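Local structure of monooxygenase (Agrobacterium tumefaciens, 2I7G) at residues K249-A261 against F325-M339. The protein probably catalyses a flavin-dependent monooxygenation, as members of the luciferase-like monooxygenase family do. Numbering follows the deposited sequence. Where two conformers were deposited one is given.
Sequences KLRTSINVHGFIA and FKNDRFLLQMAIGLM
Phe259 receives the methyl of selenomethionine Met339 over one face, CE lying 3.7 Å from the ring centroid and 18° off the normal, while CB of Met334 meets the ring's edge in its plane. The Phe325 ring carries CG2 of Ile254 on a face, a CH-pi contact offset toward the rim. Ile254 brings CD1 to the edge of Phe330, in plane, and Val256 CG2 approaches that ring obliquely, 3.4 Å from Phe330 CZ. With CG anti to the backbone N (chi1 173°), Phe330 leans toward strand 252-260, its CD1 meeting Ile254, its CE1 and CZ Val256. With Leu332, these side chains form one apolar face; Tyr351 of helix 341-363 packs on Phe330. On the other lie Ser253, Asn255, Leu331, Arg329, salt-bridged to Glu23 and Glu128, and His257 alongside Gln333, its ND1 bonded to Arg286.

The pairing of 252-260 with 329-333 is parallel: Leu331 N to Ile254 O is 2.9 Å and nearly straight at 172°, and Val256 N returns to Leu331 O. The last strand, 329-333, also pairs in parallel with the first, 23-28, and closes the TIM barrel. Where the pairing of 252-260 with 329-333 begins, Arg329 N to Thr252 O is weak, but Asp328 OD2 takes Thr252 N through its anti lone pair (2.9 Å); a water bridges Asp328 OD2 and Thr252 OG1. Asn327 ND2 (2.9 Å) and Ile254 N grip Arg329 O from opposite faces of its plane. This buried carbonyl is thus doubly satisfied, and the start of the pairing relies partly on a carboxylate.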
loop_
_atom_site.group_PDB
_atom_site.type_symbol
_atom_site.label_atom_id
_atom_site.label_comp_id
_atom_site.label_asym_id
_atom_site.label_seq_id
_atom_site.Cartn_x
_atom_site.Cartn_y
_atom_site.Cartn_z
ATOM N N LYS B 249 -14.732 -10.680 -23.633
ATOM C CA LYS B 249 -13.646 -10.653 -22.652
ATOM C C LYS B 249 -12.580 -9.645 -23.112
ATOM O O LYS B 249 -11.922 -8.991 -22.298
ATOM C CB LYS B 249 -12.983 -12.028 -22.531
ATOM C CG LYS B 249 -13.698 -13.021 -21.637
ATOM C CD LYS B 249 -12.966 -14.344 -21.667
ATOM C CE LYS B 249 -12.928 -14.964 -20.282
ATOM N NZ LYS B 249 -12.241 -16.283 -20.304
ATOM N N LEU B 250 -12.416 -9.567 -24.427
ATOM C CA LEU B 250 -11.238 -8.960 -25.007
ATOM C C LEU B 250 -11.358 -7.442 -24.949
ATOM O O LEU B 250 -12.405 -6.860 -25.284
ATOM C CB LEU B 250 -10.993 -9.478 -26.423
ATOM C CG LEU B 250 -11.058 -11.007 -26.599
ATOM C CD1 LEU B 250 -10.874 -11.375 -28.060
ATOM C CD2 LEU B 250 -10.044 -11.709 -25.685
ATOM N N ARG B 251 -10.294 -6.805 -24.475
ATOM C CA ARG B 251 -10.200 -5.339 -24.415
ATOM C C ARG B 251 -8.790 -4.994 -24.844
ATOM O O ARG B 251 -7.846 -5.746 -24.558
ATOM C CB ARG B 251 -10.447 -4.789 -22.994
ATOM C CG ARG B 251 -11.780 -5.177 -22.319
ATOM C CD ARG B 251 -12.914 -4.252 -22.739
ATOM N NE ARG B 251 -14.179 -4.626 -22.118
ATOM C CZ ARG B 251 -15.069 -5.457 -22.656
ATOM N NH1 ARG B 251 -16.192 -5.735 -22.005
ATOM N NH2 ARG B 251 -14.845 -6.010 -23.842
ATOM N N THR B 252 -8.637 -3.866 -25.533
ATOM C CA THR B 252 -7.315 -3.425 -25.932
ATOM C C THR B 252 -7.103 -1.975 -25.537
ATOM O O THR B 252 -8.029 -1.139 -25.561
ATOM C CB THR B 252 -7.091 -3.612 -27.460
ATOM O OG1 THR B 252 -8.095 -2.882 -28.169
ATOM C CG2 THR B 252 -7.161 -5.133 -27.870
ATOM N N SER B 253 -5.862 -1.652 -25.214
ATOM C CA SER B 253 -5.477 -0.286 -24.909
ATOM C C SER B 253 -4.190 -0.001 -25.694
ATOM O O SER B 253 -3.373 -0.914 -25.988
ATOM C CB SER B 253 -5.180 -0.159 -23.388
ATOM O OG SER B 253 -4.857 1.181 -23.090
ATOM N N ILE B 254 -3.985 1.271 -26.007
ATOM C CA ILE B 254 -2.642 1.698 -26.410
ATOM C C ILE B 254 -2.093 2.665 -25.362
ATOM O O ILE B 254 -2.825 3.529 -24.835
ATOM C CB ILE B 254 -2.568 2.257 -27.849
ATOM C CG1 ILE B 254 -3.334 3.595 -27.979
ATOM C CG2 ILE B 254 -3.026 1.160 -28.900
ATOM C CD1 ILE B 254 -3.259 4.236 -29.395
ATOM N N ASN B 255 -0.813 2.497 -25.043
ATOM C CA ASN B 255 -0.142 3.282 -24.011
ATOM C C ASN B 255 0.947 4.075 -24.741
ATOM O O ASN B 255 1.849 3.484 -25.305
ATOM C CB ASN B 255 0.540 2.356 -23.010
ATOM C CG ASN B 255 -0.434 1.553 -22.163
ATOM O OD1 ASN B 255 -1.645 1.612 -22.328
ATOM N ND2 ASN B 255 0.133 0.760 -21.248
ATOM N N VAL B 256 0.834 5.396 -24.744
ATOM C CA VAL B 256 1.702 6.227 -25.564
ATOM C C VAL B 256 2.291 7.381 -24.735
ATOM O O VAL B 256 1.734 7.772 -23.682
ATOM C CB VAL B 256 0.910 6.823 -26.772
ATOM C CG1 VAL B 256 0.215 5.719 -27.539
ATOM C CG2 VAL B 256 -0.131 7.889 -26.328
ATOM N N HIS B 257 3.375 7.946 -25.256
ATOM C CA HIS B 257 3.944 9.151 -24.679
ATOM C C HIS B 257 3.427 10.356 -25.428
ATOM O O HIS B 257 3.122 10.270 -26.619
ATOM C CB HIS B 257 5.462 9.099 -24.737
ATOM C CG HIS B 257 6.033 7.988 -23.914
ATOM N ND1 HIS B 257 6.652 6.888 -24.471
ATOM C CD2 HIS B 257 6.012 7.770 -22.577
ATOM C CE1 HIS B 257 7.021 6.058 -23.507
ATOM N NE2 HIS B 257 6.664 6.578 -22.350
ATOM N N GLY B 258 3.365 11.486 -24.733
ATOM C CA GLY B 258 2.952 12.718 -25.413
ATOM C C GLY B 258 2.701 13.858 -24.454
ATOM O O GLY B 258 3.099 13.815 -23.275
ATOM N N PHE B 259 2.084 14.918 -24.969
ATOM C CA PHE B 259 1.862 16.083 -24.117
ATOM C C PHE B 259 0.850 17.002 -24.802
ATOM O O PHE B 259 0.817 17.086 -26.032
ATOM C CB PHE B 259 3.196 16.808 -23.877
ATOM C CG PHE B 259 3.095 17.985 -22.944
ATOM C CD1 PHE B 259 2.557 17.848 -21.651
ATOM C CD2 PHE B 259 3.542 19.241 -23.361
ATOM C CE1 PHE B 259 2.456 18.964 -20.794
ATOM C CE2 PHE B 259 3.449 20.374 -22.489
ATOM C CZ PHE B 259 2.890 20.228 -21.234
ATOM N N ILE B 260 0.001 17.636 -23.991
ATOM C CA ILE B 260 -1.008 18.574 -24.521
ATOM C C ILE B 260 -0.731 19.966 -23.942
ATOM O O ILE B 260 -0.469 20.105 -22.734
ATOM C CB ILE B 260 -2.435 18.095 -24.155
ATOM C CG1 ILE B 260 -2.720 16.697 -24.758
ATOM C CG2 ILE B 260 -3.474 19.128 -24.589
ATOM C CD1 ILE B 260 -3.757 15.890 -24.002
ATOM N N ALA B 261 -0.783 20.999 -24.785
ATOM C CA ALA B 261 -0.620 22.363 -24.288
ATOM C C ALA B 261 -1.511 23.275 -25.113
ATOM O O ALA B 261 -2.237 22.808 -26.001
ATOM C CB ALA B 261 0.881 22.844 -24.364
ATOM N N PHE B 325 -6.613 0.831 -34.727
ATOM C CA PHE B 325 -6.485 -0.179 -33.664
ATOM C C PHE B 325 -7.800 -0.750 -33.140
ATOM O O PHE B 325 -7.799 -1.828 -32.513
ATOM C CB PHE B 325 -5.767 0.432 -32.445
ATOM C CG PHE B 325 -4.330 0.738 -32.676
ATOM C CD1 PHE B 325 -3.435 -0.278 -33.023
ATOM C CD2 PHE B 325 -3.849 2.026 -32.498
ATOM C CE1 PHE B 325 -2.060 0.004 -33.209
ATOM C CE2 PHE B 325 -2.497 2.318 -32.681
ATOM C CZ PHE B 325 -1.597 1.312 -33.041
ATOM N N LYS B 326 -8.868 0.030 -33.274
ATOM C CA LYS B 326 -10.160 -0.190 -32.613
ATOM C C LYS B 326 -9.971 -0.425 -31.115
ATOM O O LYS B 326 -10.617 -1.274 -30.502
ATOM C CB LYS B 326 -10.955 -1.345 -33.255
ATOM C CG LYS B 326 -11.159 -1.243 -34.784
ATOM C CD LYS B 326 -11.898 0.054 -35.170
ATOM C CE LYS B 326 -12.198 0.108 -36.676
ATOM N NZ LYS B 326 -12.635 -1.258 -37.139
ATOM N N ASN B 327 -9.042 0.312 -30.532
ATOM C CA ASN B 327 -8.773 0.168 -29.117
ATOM C C ASN B 327 -9.910 0.694 -28.247
ATOM O O ASN B 327 -10.534 1.710 -28.581
ATOM C CB ASN B 327 -7.464 0.897 -28.756
ATOM C CG ASN B 327 -7.453 2.390 -29.203
ATOM O OD1 ASN B 327 -7.643 2.719 -30.384
ATOM N ND2 ASN B 327 -7.224 3.296 -28.249
ATOM N N ASP B 328 -10.119 0.029 -27.110
ATOM C CA ASP B 328 -11.114 0.419 -26.069
ATOM C C ASP B 328 -10.627 1.496 -25.100
ATOM O O ASP B 328 -11.421 2.166 -24.431
ATOM C CB ASP B 328 -11.444 -0.809 -25.234
ATOM C CG ASP B 328 -12.016 -1.908 -26.090
ATOM O OD1 ASP B 328 -13.145 -1.744 -26.602
ATOM O OD2 ASP B 328 -11.300 -2.902 -26.301
ATOM N N ARG B 329 -9.317 1.624 -25.015
ATOM C CA ARG B 329 -8.726 2.469 -24.018
ATOM C C ARG B 329 -7.466 3.135 -24.612
ATOM O O ARG B 329 -6.789 2.535 -25.447
ATOM C CB ARG B 329 -8.432 1.626 -22.752
ATOM C CG ARG B 329 -7.650 2.387 -21.667
ATOM C CD ARG B 329 -7.398 1.483 -20.428
ATOM N NE ARG B 329 -8.608 1.246 -19.650
ATOM C CZ ARG B 329 -8.625 0.621 -18.450
ATOM N NH1 ARG B 329 -7.514 0.156 -17.907
ATOM N NH2 ARG B 329 -9.758 0.496 -17.799
ATOM N N PHE B 330 -7.205 4.368 -24.184
ATOM C CA PHE B 330 -6.051 5.170 -24.619
ATOM C C PHE B 330 -5.428 5.755 -23.372
ATOM O O PHE B 330 -6.106 6.500 -22.647
ATOM C CB PHE B 330 -6.492 6.295 -25.584
ATOM C CG PHE B 330 -5.405 7.254 -25.941
ATOM C CD1 PHE B 330 -4.538 6.968 -27.009
ATOM C CD2 PHE B 330 -5.224 8.448 -25.212
ATOM C CE1 PHE B 330 -3.494 7.831 -27.348
ATOM C CE2 PHE B 330 -4.206 9.362 -25.585
ATOM C CZ PHE B 330 -3.325 9.037 -26.639
ATOM N N LEU B 331 -4.147 5.459 -23.107
ATOM C CA LEU B 331 -3.450 5.964 -21.935
ATOM C C LEU B 331 -2.235 6.806 -22.344
ATOM O O LEU B 331 -1.386 6.353 -23.111
ATOM C CB LEU B 331 -2.958 4.813 -21.037
ATOM C CG LEU B 331 -3.970 3.940 -20.302
ATOM C CD1 LEU B 331 -3.161 3.096 -19.250
ATOM C CD2 LEU B 331 -5.093 4.793 -19.627
ATOM N N LEU B 332 -2.161 8.017 -21.802
ATOM C CA LEU B 332 -1.138 8.975 -22.225
ATOM C C LEU B 332 -0.168 9.223 -21.069
ATOM O O LEU B 332 -0.630 9.542 -19.949
ATOM C CB LEU B 332 -1.878 10.276 -22.585
ATOM C CG LEU B 332 -0.979 11.413 -23.054
ATOM C CD1 LEU B 332 -0.171 11.037 -24.326
ATOM C CD2 LEU B 332 -1.808 12.784 -23.236
ATOM N N GLN B 333 1.139 9.146 -21.330
ATOM C CA GLN B 333 2.158 9.471 -20.316
ATOM C C GLN B 333 2.795 10.811 -20.703
ATOM O O GLN B 333 3.525 10.893 -21.705
ATOM C CB GLN B 333 3.207 8.356 -20.205
ATOM C CG GLN B 333 4.331 8.711 -19.223
ATOM C CD GLN B 333 5.317 7.563 -18.990
ATOM O OE1 GLN B 333 4.927 6.432 -18.680
ATOM N NE2 GLN B 333 6.560 7.865 -19.059
HETATM N N MSE B 334 2.460 11.854 -19.942
HETATM C CA MSE B 334 2.999 13.215 -20.142
HETATM C C MSE B 334 4.050 13.539 -19.080
HETATM O O MSE B 334 5.108 14.128 -19.367
HETATM C CB MSE B 334 1.873 14.262 -20.029
HETATM C CG MSE B 334 0.672 14.022 -20.921
HETATM SE SE MSE B 334 -0.635 15.509 -20.879
HETATM C CE MSE B 334 -1.169 15.398 -19.036
ATOM N N ALA B 335 3.740 13.183 -17.829
ATOM C CA ALA B 335 4.587 13.602 -16.686
ATOM C C ALA B 335 5.832 12.704 -16.714
ATOM O O ALA B 335 5.819 11.566 -16.186
ATOM C CB ALA B 335 3.820 13.458 -15.379
ATOM N N ILE B 336 6.862 13.199 -17.403
ATOM C CA ILE B 336 8.126 12.460 -17.645
ATOM C C ILE B 336 9.285 13.341 -17.196
ATOM O O ILE B 336 9.196 14.565 -17.283
ATOM C CB ILE B 336 8.252 12.120 -19.153
ATOM C CG1 ILE B 336 7.113 11.195 -19.583
ATOM C CG2 ILE B 336 9.588 11.425 -19.497
ATOM C CD1 ILE B 336 6.987 11.115 -21.073
ATOM N N GLY B 337 10.365 12.729 -16.698
ATOM C CA GLY B 337 11.553 13.475 -16.287
ATOM C C GLY B 337 11.204 14.639 -15.355
ATOM O O GLY B 337 10.453 14.484 -14.381
ATOM N N LEU B 338 11.740 15.808 -15.655
ATOM C CA LEU B 338 11.569 16.959 -14.789
ATOM C C LEU B 338 10.568 17.955 -15.386
ATOM O O LEU B 338 10.702 19.166 -15.170
ATOM C CB LEU B 338 12.926 17.643 -14.522
ATOM C CG LEU B 338 14.097 16.745 -14.040
ATOM C CD1 LEU B 338 15.342 17.555 -13.658
ATOM C CD2 LEU B 338 13.623 15.820 -12.906
HETATM N N MSE B 339 9.581 17.452 -16.134
HETATM C CA MSE B 339 8.508 18.343 -16.649
HETATM C C MSE B 339 7.975 19.153 -15.473
HETATM O O MSE B 339 7.630 18.575 -14.426
HETATM C CB MSE B 339 7.326 17.571 -17.235
HETATM C CG MSE B 339 7.511 16.977 -18.627
HETATM SE SE MSE B 339 7.822 18.441 -19.912
HETATM C CE MSE B 339 6.003 19.174 -19.934
HETATM O O HOH W 1 -10.720 -4.128 -28.505
#